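PDB 2VOS: folylpolyglutamate synthase protein FOLC from Mycobacterium tuberculosis, which probably uses ATP to add L-glutamate to dihydropteroate, forming dihydrofolate, and to lengthen the polyglutamate tail of tetrahydrofolate. Local coordinates for residues A[52-57]-A[130-134]; A[199-203]-A[383-387]; A[443-447]-A[463-467]. All coordinates share one frame; numbering follows the deposited sequence.

Interaction 1: residues A[52-57]-A[130-134]; sequences ALMDLL and LVALI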
ATOM      1  N   ALA A  52       8.724 -24.352   5.319  1.00 40.17           N
ATOM      2  CA  ALA A  52       9.709 -25.034   6.122  1.00 41.18           C
ATOM      3  C   ALA A  52      10.172 -24.163   7.288  1.00 41.99           C
ATOM      4  O   ALA A  52      10.336 -24.654   8.407  1.00 42.47           O
ATOM      5  CB  ALA A  52      10.907 -25.480   5.255  1.00 40.54           C
ATOM      6  N   LEU A  53      10.476 -22.895   7.005  1.00 42.40           N
ATOM      7  CA  LEU A  53      10.939 -21.981   8.070  1.00 42.12           C
ATOM      8  C   LEU A  53       9.877 -21.837   9.178  1.00 42.71           C
ATOM      9  O   LEU A  53      10.210 -21.901  10.390  1.00 43.79           O
ATOM     10  CB  LEU A  53      11.279 -20.631   7.494  1.00 40.79           C
ATOM     11  CG  LEU A  53      11.778 -19.606   8.554  1.00 43.28           C
ATOM     12  CD1 LEU A  53      12.984 -20.133   9.399  1.00 43.39           C
ATOM     13  CD2 LEU A  53      12.087 -18.247   7.918  1.00 43.68           C
HETATM   14  N   MSE A  54       8.617 -21.609   8.797  1.00 42.13           N
HETATM   15  CA  MSE A  54       7.523 -21.526   9.787  1.00 43.24           C
HETATM   16  C   MSE A  54       7.467 -22.822  10.629  1.00 43.22           C
HETATM   17  O   MSE A  54       7.313 -22.758  11.835  1.00 42.88           O
HETATM   18  CB  MSE A  54       6.163 -21.370   9.112  1.00 43.44           C
HETATM   19  CG  MSE A  54       5.829 -19.997   8.588  1.00 45.86           C
HETATM   20 SE   MSE A  54       6.147 -18.568   9.931  1.00 58.11          SE
HETATM   21  CE  MSE A  54       7.584 -18.034   8.839  1.00 27.05           C
ATOM     22  N   ASP A  55       7.593 -24.002  10.001  1.00 44.19           N
ATOM     23  CA  ASP A  55       7.682 -25.235  10.801  1.00 45.79           C
ATOM     24  C   ASP A  55       8.783 -25.217  11.874  1.00 45.79           C
ATOM     25  O   ASP A  55       8.543 -25.589  13.025  1.00 46.83           O
ATOM     26  CB  ASP A  55       7.912 -26.468   9.931  1.00 46.64           C
ATOM     27  CG  ASP A  55       6.700 -26.859   9.211  1.00 52.96           C
ATOM     28  OD1 ASP A  55       5.688 -26.090   9.299  1.00 60.32           O
ATOM     29  OD2 ASP A  55       6.743 -27.920   8.550  1.00 57.65           O
ATOM     30  N   LEU A  56       9.986 -24.859  11.470  1.00 45.24           N
ATOM     31  CA  LEU A  56      11.107 -24.749  12.405  1.00 46.25           C
ATOM     32  C   LEU A  56      10.822 -23.744  13.531  1.00 45.99           C
ATOM     33  O   LEU A  56      11.306 -23.903  14.649  1.00 44.47           O
ATOM     34  CB  LEU A  56      12.372 -24.281  11.660  1.00 45.61           C
ATOM     35  CG  LEU A  56      13.051 -25.330  10.766  1.00 48.82           C
ATOM     36  CD1 LEU A  56      14.262 -24.709  10.060  1.00 52.00           C
ATOM     37  CD2 LEU A  56      13.487 -26.526  11.615  1.00 50.65           C
ATOM     38  N   LEU A  57      10.095 -22.680  13.203  1.00 45.68           N
ATOM     39  CA  LEU A  57       9.814 -21.583  14.180  1.00 45.62           C
ATOM     40  C   LEU A  57       8.716 -21.991  15.126  1.00 46.40           C
ATOM     41  O   LEU A  57       8.387 -21.231  16.047  1.00 48.15           O
ATOM     42  CB  LEU A  57       9.339 -20.347  13.441  1.00 45.84           C
ATOM     43  CG  LEU A  57      10.332 -19.208  13.198  1.00 46.96           C
ATOM     44  CD1 LEU A  57      11.708 -19.516  13.633  1.00 45.33           C
ATOM     45  CD2 LEU A  57      10.307 -18.616  11.814  1.00 47.12           C
ATOM     46  N   LEU A 130      17.541 -20.221  12.121  1.00 42.78           N
ATOM     47  CA  LEU A 130      16.602 -21.103  11.429  1.00 43.49           C
ATOM     48  C   LEU A 130      16.549 -20.734   9.951  1.00 42.96           C
ATOM     49  O   LEU A 130      16.405 -21.599   9.087  1.00 43.48           O
ATOM     50  CB  LEU A 130      15.187 -21.012  12.061  1.00 43.55           C
ATOM     51  CG  LEU A 130      15.034 -21.486  13.529  1.00 45.66           C
ATOM     52  CD1 LEU A 130      15.878 -22.761  13.734  1.00 44.47           C
ATOM     53  CD2 LEU A 130      15.426 -20.353  14.539  1.00 46.72           C
ATOM     54  N   VAL A 131      16.633 -19.440   9.660  1.00 42.15           N
ATOM     55  CA  VAL A 131      16.785 -18.974   8.282  1.00 43.13           C
ATOM     56  C   VAL A 131      18.059 -19.548   7.646  1.00 42.89           C
ATOM     57  O   VAL A 131      18.010 -20.032   6.522  1.00 44.00           O
ATOM     58  CB  VAL A 131      16.856 -17.424   8.212  1.00 43.27           C
ATOM     59  CG1 VAL A 131      17.269 -16.950   6.801  1.00 43.95           C
ATOM     60  CG2 VAL A 131      15.525 -16.817   8.658  1.00 43.00           C
ATOM     61  N   ALA A 132      19.192 -19.472   8.348  1.00 43.05           N
ATOM     62  CA  ALA A 132      20.467 -20.072   7.836  1.00 42.58           C
ATOM     63  C   ALA A 132      20.281 -21.562   7.520  1.00 43.69           C
ATOM     64  O   ALA A 132      20.823 -22.097   6.559  1.00 41.60           O
ATOM     65  CB  ALA A 132      21.588 -19.917   8.860  1.00 42.46           C
ATOM     66  N   LEU A 133      19.511 -22.248   8.358  1.00 45.39           N
ATOM     67  CA  LEU A 133      19.350 -23.687   8.182  1.00 46.91           C
ATOM     68  C   LEU A 133      18.537 -23.968   6.925  1.00 47.12           C
ATOM     69  O   LEU A 133      18.884 -24.850   6.146  1.00 47.24           O
ATOM     70  CB  LEU A 133      18.678 -24.291   9.414  1.00 47.38           C
ATOM     71  CG  LEU A 133      18.557 -25.812   9.440  1.00 49.48           C
ATOM     72  CD1 LEU A 133      19.954 -26.479   9.304  1.00 49.91           C
ATOM     73  CD2 LEU A 133      17.874 -26.240  10.749  1.00 49.04           C
ATOM     74  N   ILE A 134      17.459 -23.222   6.720  1.00 47.22           N
ATOM     75  CA  ILE A 134      16.682 -23.345   5.480  1.00 47.41           C
ATOM     76  C   ILE A 134      17.523 -22.954   4.267  1.00 48.19           C
ATOM     77  O   ILE A 134      17.457 -23.640   3.230  1.00 48.74           O
ATOM     78  CB  ILE A 134      15.369 -22.509   5.484  1.00 47.69           C
ATOM     79  CG1 ILE A 134      14.417 -22.958   6.594  1.00 46.33           C
ATOM     80  CG2 ILE A 134      14.656 -22.604   4.111  1.00 47.77           C
ATOM     81  CD1 ILE A 134      14.118 -24.474   6.595  1.00 44.93           C
TER

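Interaction 2: residues A[199-203]-A[383-387]; sequences IDHVD and GDKDV. With CO (cobalt (II) ion), chain F; MG (magnesium ion), chain C.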
ATOM      1  N   ILE A 199      -3.891  -2.959 -13.712  1.00 41.72           N
ATOM      2  CA  ILE A 199      -2.501  -3.252 -14.108  1.00 41.88           C
ATOM      3  C   ILE A 199      -1.561  -2.436 -13.217  1.00 40.58           C
ATOM      4  O   ILE A 199      -1.837  -1.292 -12.849  1.00 40.70           O
ATOM      5  CB  ILE A 199      -2.243  -2.856 -15.534  1.00 41.78           C
ATOM      6  CG1 ILE A 199      -3.046  -3.751 -16.521  1.00 46.25           C
ATOM      7  CG2 ILE A 199      -0.723  -2.923 -15.875  1.00 44.30           C
ATOM      8  CD1 ILE A 199      -2.856  -5.269 -16.310  1.00 47.51           C
ATOM      9  N   ASP A 200      -0.443  -3.031 -12.864  1.00 40.31           N
ATOM     10  CA  ASP A 200       0.585  -2.273 -12.166  1.00 39.07           C
ATOM     11  C   ASP A 200       1.913  -2.697 -12.693  1.00 38.13           C
ATOM     12  O   ASP A 200       2.556  -1.947 -13.379  1.00 38.27           O
ATOM     13  CB  ASP A 200       0.470  -2.534 -10.676  1.00 39.86           C
ATOM     14  CG  ASP A 200       1.676  -2.026  -9.898  1.00 42.67           C
ATOM     15  OD1 ASP A 200       2.492  -1.272 -10.380  1.00 48.51           O
ATOM     16  OD2 ASP A 200       1.840  -2.430  -8.786  1.00 49.34           O
ATOM     17  N   HIS A 201       2.332  -3.908 -12.358  1.00 38.64           N
ATOM     18  CA  HIS A 201       3.553  -4.497 -12.910  1.00 37.83           C
ATOM     19  C   HIS A 201       3.365  -4.906 -14.366  1.00 36.53           C
ATOM     20  O   HIS A 201       2.456  -5.637 -14.686  1.00 37.20           O
ATOM     21  CB  HIS A 201       3.963  -5.730 -12.078  1.00 37.72           C
ATOM     22  CG  HIS A 201       5.230  -6.334 -12.563  1.00 38.89           C
ATOM     23  ND1 HIS A 201       6.464  -5.777 -12.288  1.00 41.22           N
ATOM     24  CD2 HIS A 201       5.462  -7.381 -13.396  1.00 44.04           C
ATOM     25  CE1 HIS A 201       7.401  -6.464 -12.919  1.00 44.10           C
ATOM     26  NE2 HIS A 201       6.819  -7.432 -13.609  1.00 41.96           N
ATOM     27  N   VAL A 202       4.188  -4.448 -15.284  1.00 36.19           N
ATOM     28  CA  VAL A 202       3.865  -4.747 -16.684  1.00 34.76           C
ATOM     29  C   VAL A 202       4.791  -5.845 -17.267  1.00 35.87           C
ATOM     30  O   VAL A 202       5.984  -5.607 -17.464  1.00 36.51           O
ATOM     31  CB  VAL A 202       3.925  -3.475 -17.565  1.00 34.85           C
ATOM     32  CG1 VAL A 202       3.622  -3.816 -19.012  1.00 34.98           C
ATOM     33  CG2 VAL A 202       2.952  -2.334 -17.003  1.00 32.76           C
ATOM     34  N   ASP A 203       4.240  -7.014 -17.598  1.00 35.03           N
ATOM     35  CA  ASP A 203       5.003  -8.001 -18.407  1.00 35.23           C
ATOM     36  C   ASP A 203       4.672  -7.999 -19.870  1.00 34.53           C
ATOM     37  O   ASP A 203       5.477  -8.496 -20.686  1.00 34.88           O
ATOM     38  CB  ASP A 203       4.750  -9.413 -17.889  1.00 35.94           C
ATOM     39  CG  ASP A 203       5.389  -9.626 -16.540  1.00 40.65           C
ATOM     40  OD1 ASP A 203       6.494  -9.107 -16.397  1.00 42.26           O
ATOM     41  OD2 ASP A 203       4.799 -10.236 -15.646  1.00 44.71           O
ATOM     42  N   GLY A 383      10.998   1.106 -13.704  1.00 41.07           N
ATOM     43  CA  GLY A 383      11.015   0.699 -15.119  1.00 40.32           C
ATOM     44  C   GLY A 383       9.986  -0.363 -15.491  1.00 40.94           C
ATOM     45  O   GLY A 383       9.721  -0.592 -16.687  1.00 41.31           O
ATOM     46  N   ASP A 384       9.414  -1.035 -14.489  1.00 39.72           N
ATOM     47  CA  ASP A 384       8.462  -2.123 -14.733  1.00 41.30           C
ATOM     48  C   ASP A 384       6.997  -1.643 -14.706  1.00 40.45           C
ATOM     49  O   ASP A 384       6.089  -2.467 -14.823  1.00 39.44           O
ATOM     50  CB  ASP A 384       8.650  -3.262 -13.728  1.00 42.13           C
ATOM     51  CG  ASP A 384       8.259  -2.831 -12.315  1.00 49.83           C
ATOM     52  OD1 ASP A 384       8.734  -1.733 -11.921  1.00 52.00           O
ATOM     53  OD2 ASP A 384       7.415  -3.515 -11.636  1.00 56.16           O
ATOM     54  N   LYS A 385       6.787  -0.330 -14.572  1.00 38.51           N
ATOM     55  CA  LYS A 385       5.431   0.267 -14.562  1.00 38.65           C
ATOM     56  C   LYS A 385       4.883   0.735 -15.900  1.00 40.16           C
ATOM     57  O   LYS A 385       5.613   0.936 -16.907  1.00 40.47           O
ATOM     58  CB  LYS A 385       5.360   1.457 -13.578  1.00 37.45           C
ATOM     59  CG  LYS A 385       5.913   1.113 -12.228  1.00 37.64           C
ATOM     60  CD  LYS A 385       5.335  -0.182 -11.702  1.00 37.19           C
ATOM     61  CE  LYS A 385       5.762  -0.308 -10.225  1.00 40.54           C
ATOM     62  NZ  LYS A 385       5.484  -1.640  -9.602  1.00 40.46           N
ATOM     63  N   ASP A 386       3.576   0.962 -15.929  1.00 40.98           N
ATOM     64  CA  ASP A 386       2.971   1.542 -17.110  1.00 42.45           C
ATOM     65  C   ASP A 386       3.212   3.055 -17.058  1.00 42.57           C
ATOM     66  O   ASP A 386       2.313   3.839 -16.739  1.00 42.48           O
ATOM     67  CB  ASP A 386       1.483   1.211 -17.156  1.00 42.31           C
ATOM     68  CG  ASP A 386       0.817   1.725 -18.423  1.00 44.43           C
ATOM     69  OD1 ASP A 386       1.476   2.417 -19.246  1.00 43.15           O
ATOM     70  OD2 ASP A 386      -0.374   1.405 -18.602  1.00 47.62           O
ATOM     71  N   VAL A 387       4.434   3.454 -17.397  1.00 42.96           N
ATOM     72  CA  VAL A 387       4.837   4.872 -17.414  1.00 44.00           C
ATOM     73  C   VAL A 387       3.918   5.750 -18.252  1.00 42.23           C
ATOM     74  O   VAL A 387       3.470   6.806 -17.795  1.00 39.95           O
ATOM     75  CB  VAL A 387       6.277   5.023 -17.951  1.00 44.59           C
ATOM     76  CG1 VAL A 387       6.782   6.436 -17.692  1.00 47.36           C
ATOM     77  CG2 VAL A 387       7.160   3.984 -17.249  1.00 48.37           C
TER
HETATM   78 CO    CO F1494       7.742  -9.376 -14.564  1.00 50.26          CO
HETATM   79 MG    MG C1491       1.619  -1.429  -6.792  1.00 39.43          MG
HETATM   80  O   HOH W   1       2.105   0.563 -13.521  1.00 28.88           O
HETATM   81  O   HOH W   2       6.312 -10.673 -13.722  1.00 44.39           O
HETATM   82  O   HOH W   3       3.348  -2.252  -6.863  1.00 43.24           O
HETATM   83  O   HOH W   4      -0.299  -0.250  -6.091  1.00 59.95           O
HETATM   84  O   HOH W   5       8.650  -8.039 -15.265  1.00 33.78           O

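Interaction 3: residues A[443-447]-A[463-467]; sequences ATSLV and RTGIV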
ATOM      1  N   ALA A 443      10.947  22.607  -9.115  1.00 44.56           N
ATOM      2  CA  ALA A 443       9.502  22.776  -9.008  1.00 44.20           C
ATOM      3  C   ALA A 443       9.231  24.042  -8.238  1.00 45.24           C
ATOM      4  O   ALA A 443       8.277  24.779  -8.516  1.00 44.68           O
ATOM      5  CB  ALA A 443       8.821  21.567  -8.303  1.00 43.49           C
ATOM      6  N   THR A 444      10.060  24.308  -7.244  1.00 45.85           N
ATOM      7  CA  THR A 444       9.794  25.422  -6.377  1.00 46.04           C
ATOM      8  C   THR A 444       9.949  26.718  -7.158  1.00 46.44           C
ATOM      9  O   THR A 444       9.160  27.633  -6.988  1.00 46.97           O
ATOM     10  CB  THR A 444      10.732  25.443  -5.142  1.00 46.00           C
ATOM     11  OG1 THR A 444      10.498  24.250  -4.379  1.00 46.96           O
ATOM     12  CG2 THR A 444      10.490  26.747  -4.278  1.00 46.29           C
ATOM     13  N   SER A 445      10.958  26.804  -8.005  1.00 46.91           N
ATOM     14  CA  SER A 445      11.124  28.031  -8.742  1.00 47.84           C
ATOM     15  C   SER A 445       9.977  28.170  -9.777  1.00 47.18           C
ATOM     16  O   SER A 445       9.523  29.265 -10.042  1.00 46.32           O
ATOM     17  CB  SER A 445      12.537  28.165  -9.337  1.00 48.27           C
ATOM     18  OG  SER A 445      12.729  27.228 -10.374  1.00 53.60           O
ATOM     19  N   LEU A 446       9.463  27.064 -10.299  1.00 45.65           N
ATOM     20  CA  LEU A 446       8.341  27.165 -11.223  1.00 45.35           C
ATOM     21  C   LEU A 446       7.088  27.691 -10.499  1.00 45.65           C
ATOM     22  O   LEU A 446       6.351  28.533 -10.983  1.00 44.55           O
ATOM     23  CB  LEU A 446       8.069  25.808 -11.878  1.00 44.68           C
ATOM     24  CG  LEU A 446       9.125  25.214 -12.812  1.00 43.71           C
ATOM     25  CD1 LEU A 446       8.700  23.810 -13.306  1.00 45.25           C
ATOM     26  CD2 LEU A 446       9.411  26.137 -13.997  1.00 44.41           C
ATOM     27  N   VAL A 447       6.875  27.220  -9.287  1.00 46.66           N
ATOM     28  CA  VAL A 447       5.715  27.615  -8.530  1.00 47.81           C
ATOM     29  C   VAL A 447       5.858  29.105  -8.063  1.00 48.92           C
ATOM     30  O   VAL A 447       4.867  29.810  -7.983  1.00 49.61           O
ATOM     31  CB  VAL A 447       5.583  26.624  -7.354  1.00 48.33           C
ATOM     32  CG1 VAL A 447       5.112  27.337  -6.132  1.00 50.16           C
ATOM     33  CG2 VAL A 447       4.702  25.451  -7.730  1.00 47.57           C
ATOM     34  N   ARG A 463      -2.438  29.096  -3.735  1.00 51.66           N
ATOM     35  CA  ARG A 463      -3.147  28.233  -4.659  1.00 50.35           C
ATOM     36  C   ARG A 463      -2.242  27.531  -5.679  1.00 48.24           C
ATOM     37  O   ARG A 463      -2.671  27.177  -6.774  1.00 46.94           O
ATOM     38  CB  ARG A 463      -4.330  28.992  -5.305  1.00 51.92           C
ATOM     39  CG  ARG A 463      -5.559  29.039  -4.331  1.00 55.75           C
ATOM     40  CD  ARG A 463      -6.714  29.928  -4.834  1.00 62.62           C
ATOM     41  NE  ARG A 463      -7.284  29.423  -6.084  1.00 69.21           N
ATOM     42  CZ  ARG A 463      -8.075  30.131  -6.904  1.00 73.07           C
ATOM     43  NH1 ARG A 463      -8.382  31.393  -6.595  1.00 73.81           N
ATOM     44  NH2 ARG A 463      -8.552  29.590  -8.043  1.00 73.78           N
ATOM     45  N   THR A 464      -0.986  27.335  -5.305  1.00 46.45           N
ATOM     46  CA  THR A 464      -0.034  26.620  -6.132  1.00 45.96           C
ATOM     47  C   THR A 464       0.402  25.409  -5.339  1.00 45.34           C
ATOM     48  O   THR A 464       0.296  25.384  -4.115  1.00 45.76           O
ATOM     49  CB  THR A 464       1.214  27.461  -6.444  1.00 45.60           C
ATOM     50  OG1 THR A 464       1.876  27.787  -5.232  1.00 46.48           O
ATOM     51  CG2 THR A 464       0.829  28.799  -7.122  1.00 44.55           C
ATOM     52  N   GLY A 465       0.912  24.409  -6.041  1.00 45.53           N
ATOM     53  CA  GLY A 465       1.382  23.182  -5.399  1.00 44.55           C
ATOM     54  C   GLY A 465       2.377  22.384  -6.233  1.00 44.13           C
ATOM     55  O   GLY A 465       2.511  22.571  -7.447  1.00 43.60           O
ATOM     56  N   ILE A 466       3.073  21.512  -5.530  1.00 44.46           N
ATOM     57  CA  ILE A 466       4.055  20.604  -6.069  1.00 44.13           C
ATOM     58  C   ILE A 466       3.583  19.210  -5.642  1.00 44.13           C
ATOM     59  O   ILE A 466       3.213  19.000  -4.471  1.00 44.60           O
ATOM     60  CB  ILE A 466       5.407  20.865  -5.427  1.00 43.17           C
ATOM     61  CG1 ILE A 466       5.840  22.282  -5.778  1.00 44.20           C
ATOM     62  CG2 ILE A 466       6.463  19.934  -5.988  1.00 42.98           C
ATOM     63  CD1 ILE A 466       6.965  22.775  -4.964  1.00 42.54           C
ATOM     64  N   VAL A 467       3.554  18.280  -6.590  1.00 42.30           N
ATOM     65  CA  VAL A 467       3.091  16.942  -6.285  1.00 41.79           C
ATOM     66  C   VAL A 467       4.192  15.969  -6.659  1.00 41.88           C
ATOM     67  O   VAL A 467       4.628  15.872  -7.829  1.00 40.07           O
ATOM     68  CB  VAL A 467       1.840  16.609  -7.086  1.00 42.39           C
ATOM     69  CG1 VAL A 467       1.401  15.184  -6.754  1.00 39.90           C
ATOM     70  CG2 VAL A 467       0.739  17.617  -6.745  1.00 40.99           C
TER

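Interaction 1: residues A[52-57]-A[130-134]
L53 and I134 mark the closest backbone approach, with their CA atoms 6.4 Å apart. They lie on two helical segments that run roughly antiparallel. The N-to-C directions differ by 139°, and the axes come within 9.7 Å. No hydrogen bond crosses between the segments, and the contact is made of aliphatic carbon. L53 is buried and meets L130, V131 and I134. Its CG stands anti to the backbone N (chi1 -180°), which sends the two methyls across to the other helix. CD1 meets CB of L130 at 3.6 Å, the two side chains crossing at about a right angle. CD2 rests on V131 CG2 at 3.8 Å. I134 works from the other helix. Its CD1 touches CB of A52 at 3.6 Å, while its CG1 lies against CA of L53. L56 and I134 lie alongside each other, pointing opposite ways, and their CD1 atoms are 3.5 Å apart, a tight fit. The same L56 CD1 reaches L133 CD2 on the exposed side. At the end of segment 52-57, L57 lays CD1 against CG of L130 at 3.9 Å. This is plain helix packing, away from the nucleotide and metal sites. It joins helix 48-56 to helix 117-140. Helix 151-165 backs the buried side: its A157 touches L53 and selenomethionine M54, and its V154 meets V131.

Interaction 2: residues A[199-203]-A[383-387]
H201 and K385 bring the two loops closest, CA to CA 5.4 Å, and the V202 N to D384 O hydrogen bond (2.8 Å) ties the backbones. The contact bridges the two domains of a Mur ligase fold: 199-203 belongs to the middle, P-loop-type domain and 383-387 to the glutamate ligase domain. The nearest atoms of ADP and the D200 side chain are about 6 Å apart. A His-carboxylate hydrogen bond joins the loops: H201 ND1 gives to D384 OD2 at 2.5 Å, with an angle of 143° at the hydrogen. OD2 uses its anti lone pair and sits 18° out of the ring plane. CG of D384 stands between its backbone N and carbonyl carbon (chi1 68°), which turns the carboxylate to the imidazole. K385 extends the network. Its chain is bent about the CB-CG bond. NZ, coming from the syn side and out of the carboxylate plane, forms a salt bridge with D200 OD1 at 3.1 Å and a weak one with D384 OD2. The other oxygen, D200 OD2, binds magnesium at 2.2 Å, which H354 also binds. A water links D200 O to D386 N. The D386 carboxylate caps G389 N of the next helix, and V202 CG2 packs on D386 CB. On the far side of the H201 ring, NE2 binds cobalt at 2.4 Å, joined by D203 OD1 at 2.2 Å and two waters.

Interaction 3: residues A[443-447]-A[463-467]
V447 CG2 rests against the peptide of G465, at 3.6 Å from G465 O. No side-chain ring takes part, so the G465 peptide is the flat group; V447 CG2 lies over one face of it, above the oxygen, rather than at its edge. The other methyl of V447, CG1, lies 3.4 Å from T464 OG1. The hydroxyl is brought there by chi1 of 61°, between the backbone N and the carbonyl carbon. Further along the strand, I466 faces the helix. Its CG2 meets A443 CB at 3.7 Å, and its CG1 meets V447 CG2 at 3.9 Å. Its CD1 extends to T444, whose OG1 is hydrogen-bonded to I440 O in its own helix. Segments 443-447 and 464-467 run nearly antiparallel, at 161°, and their axes approach to 8.7 Å. A443 and V447 are one helical turn apart and face T464 and I466, the helix-facing residues that flank G465. Helix 436-451 connects strand 430-432 to strand 464-469 in a beta-alpha-beta crossover. It also packs on the neighbouring strand 374-379, where V376 touches A443 and V447. V467 points to the other face of the sheet, covered by L362 and L366 of helix 356-368.

How the interactions relate
The three contacts do not touch and follow one another along the chain. Interactions 1 and 3 are apolar packing with no hydrogen bond across. Interaction 1 joins two helices and is partly buried, with L56 and L133 exposed. Interaction 3 is buried and sets a helix on a sheet. They lie on opposite sides of the chain's centre, about 51 Å apart between centres. Interaction 2 is a surface contact between loops of two domains, held by a salt bridge and hydrogen bonds, with metals bound by residues of 199-203. Segment 383-387 follows strand 374-379, so one loop of interaction 2 leaves the sheet on which interaction 3 packs. Their nearest atoms lie about 14 Å apart.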